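Local coordinates for PA14 domain-containing protein (Clostridium clariflavum, PDB 6QDI) that senses biomass, probably by binding plant polysaccharides, through tandem calcium-binding PA14 domains of a membrane-bound RsgI-type anti-sigma factor, at the calcium ion site. Residues are numbered along the deposited sequence; one frame, centred on the assembly and turned at random.

The calcium ion site. Residues 221-222, 266-271. With CA (calcium ion), chain B; EDO (1,2-ethanediol), chain C.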
ATOM      1  N   ASP A 221      -0.914  13.723  -5.530  1.00  6.77           N
ATOM      2  CA  ASP A 221      -2.031  14.432  -4.901  1.00  7.10           C
ATOM      3  C   ASP A 221      -1.329  15.180  -3.763  1.00  6.68           C
ATOM      4  O   ASP A 221      -0.960  14.523  -2.784  1.00  6.88           O
ATOM      5  CB  ASP A 221      -3.061  13.458  -4.339  1.00  7.88           C
ATOM      6  CG  ASP A 221      -4.120  14.131  -3.511  1.00  7.67           C
ATOM      7  OD1 ASP A 221      -3.929  15.348  -3.159  1.00  7.77           O
ATOM      8  OD2 ASP A 221      -5.128  13.474  -3.199  1.00  8.51           O
ATOM      9  N   ASP A 222      -1.017  16.483  -3.883  1.00  6.56           N
ATOM     10  CA  ASP A 222      -1.572  17.422  -4.829  1.00  7.36           C
ATOM     11  C   ASP A 222      -0.614  18.417  -5.460  1.00  7.45           C
ATOM     12  O   ASP A 222      -1.063  19.261  -6.224  1.00  8.95           O
ATOM     13  CB  ASP A 222      -2.817  18.136  -4.246  1.00  7.72           C
ATOM     14  CG  ASP A 222      -2.524  18.801  -2.955  1.00  7.77           C
ATOM     15  OD1 ASP A 222      -1.866  19.888  -2.981  1.00  9.31           O
ATOM     16  OD2 ASP A 222      -2.907  18.290  -1.874  1.00  7.89           O
ATOM     17  N   ASN A 266       1.346  17.643   0.097  1.00  6.59           N
ATOM     18  CA  ASN A 266      -0.102  17.567   0.334  1.00  6.84           C
ATOM     19  C   ASN A 266      -0.484  18.906   0.940  1.00  7.00           C
ATOM     20  O   ASN A 266       0.138  19.358   1.901  1.00  7.52           O
ATOM     21  CB  ASN A 266      -0.458  16.442   1.308  1.00  7.17           C
ATOM     22  CG  ASN A 266      -1.960  16.178   1.355  1.00  6.96           C
ATOM     23  OD1 ASN A 266      -2.733  16.793   0.619  1.00  7.75           O
ATOM     24  ND2 ASN A 266      -2.383  15.265   2.205  1.00  6.91           N
ATOM     25  N   THR A 267      -1.530  19.526   0.403  1.00  7.21           N
ATOM     26  CA  THR A 267      -2.044  20.785   0.927  1.00  8.53           C
ATOM     27  C   THR A 267      -3.426  20.652   1.570  1.00  8.98           C
ATOM     28  O   THR A 267      -3.970  21.643   2.040  1.00 10.47           O
ATOM     29  CB  THR A 267      -2.052  21.904  -0.134  1.00  8.58           C
ATOM     30  OG1 THR A 267      -2.917  21.542  -1.211  1.00  9.29           O
ATOM     31  CG2 THR A 267      -0.654  22.220  -0.642  1.00  9.56           C
ATOM     32  N   GLY A 268      -3.978  19.436   1.563  1.00  8.27           N
ATOM     33  CA  GLY A 268      -5.250  19.197   2.213  1.00  8.48           C
ATOM     34  C   GLY A 268      -5.844  17.872   1.694  1.00  8.10           C
ATOM     35  O   GLY A 268      -5.606  17.444   0.563  1.00  8.13           O
ATOM     36  N   LEU A 269      -6.699  17.278   2.517  1.00  7.97           N
ATOM     37  CA  LEU A 269      -7.341  16.011   2.211  1.00  8.30           C
ATOM     38  C   LEU A 269      -6.269  14.949   1.949  1.00  7.61           C
ATOM     39  O   LEU A 269      -5.302  14.863   2.703  1.00  8.07           O
ATOM     40  CB  LEU A 269      -8.371  16.136   1.071  1.00  9.39           C
ATOM     41  CG  LEU A 269      -9.408  17.246   1.170  1.00 11.10           C
ATOM     42  CD1 LEU A 269     -10.372  17.140  -0.013  1.00 12.04           C
ATOM     43  CD2 LEU A 269     -10.185  17.136   2.453  1.00 12.01           C
ATOM     44  N   ALA A 270      -6.474  14.056   0.980  1.00  7.83           N
ATOM     45  CA  ALA A 270      -5.588  12.932   0.839  1.00  7.44           C
ATOM     46  C   ALA A 270      -4.244  13.299   0.233  1.00  7.10           C
ATOM     47  O   ALA A 270      -4.066  14.390  -0.336  1.00  7.46           O
ATOM     48  CB  ALA A 270      -6.288  11.851   0.003  1.00  8.83           C
ATOM     49  N   GLY A 271      -3.295  12.375   0.348  1.00  6.46           N
ATOM     50  CA  GLY A 271      -1.943  12.567  -0.187  1.00  6.44           C
ATOM     51  C   GLY A 271      -1.403  11.282  -0.762  1.00  6.00           C
ATOM     52  O   GLY A 271      -1.554  10.204  -0.164  1.00  6.47           O
TER
HETATM   53 CA    CA B 404      -4.364  16.531  -1.156  0.95  7.28          CA
HETATM   54  C1  EDO C 401      -7.267  17.579  -2.353  1.00 12.38           C
HETATM   55  O1  EDO C 401      -5.889  17.974  -2.435  1.00 10.31           O
HETATM   56  C2  EDO C 401      -7.329  16.076  -2.682  1.00 12.98           C
HETATM   57  O2  EDO C 401      -6.529  15.316  -1.778  1.00  9.93           O
HETATM   58  O   HOH W   1      -5.474  20.540  -1.533  1.00 20.81           O
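Calcium in this PA14 domain is held by a cis-linked Asp221-Asp222 pair, the DcisD motif of calcium-dependent PA14 sugar-binding domains, facing the end of strand 257-266 and the loop 267-270. The two neighbouring carboxylates converge on the ion by different first torsions: Asp221 has CG anti to its backbone N (chi1 172°), whereas Asp222 has CG wedged between its backbone N and carbonyl carbon (chi1 55°). Each binds through one oxygen, Asp221 OD1 and Asp222 OD2 both lying 2.4 Å from the ion. The cis peptide between them probably helps both side chains reach the same metal.

Thr267 fixes the rotation of the Asp222 carboxylate: its N-H meets the syn lone pair of OD2 almost straight (178° at H), while the hydroxyl OG1 reaches OD1 from above the carboxylate plane at 2.6 Å. From the loop side, the amide oxygen of Asn266 binds calcium and also accepts Gly268 N from above the carbonyl plane. Asn266 ND2, bonding in its own amide plane to Leu269 O at 3.0 Å, sets the flip of that amide. Backbone carbonyls Gly268 O and Ala270 O, each 2.3 Å from calcium, add two further ligands.

1,2-Ethanediol, probably a crystallisation additive, chelates the ion through both hydroxyls, EDO O1 at 2.5 Å and EDO O2 at 2.6 Å from calcium; O2 also hydrogen-bonds Asp221 OD2 at 2.7 Å. This diol pairing suggests how vicinal sugar hydroxyls might bind. The site lies at one end of the second PA14 domain, where the turn between strands 212-220 and 223-228 faces the loop joining strands 257-266 and 271-279.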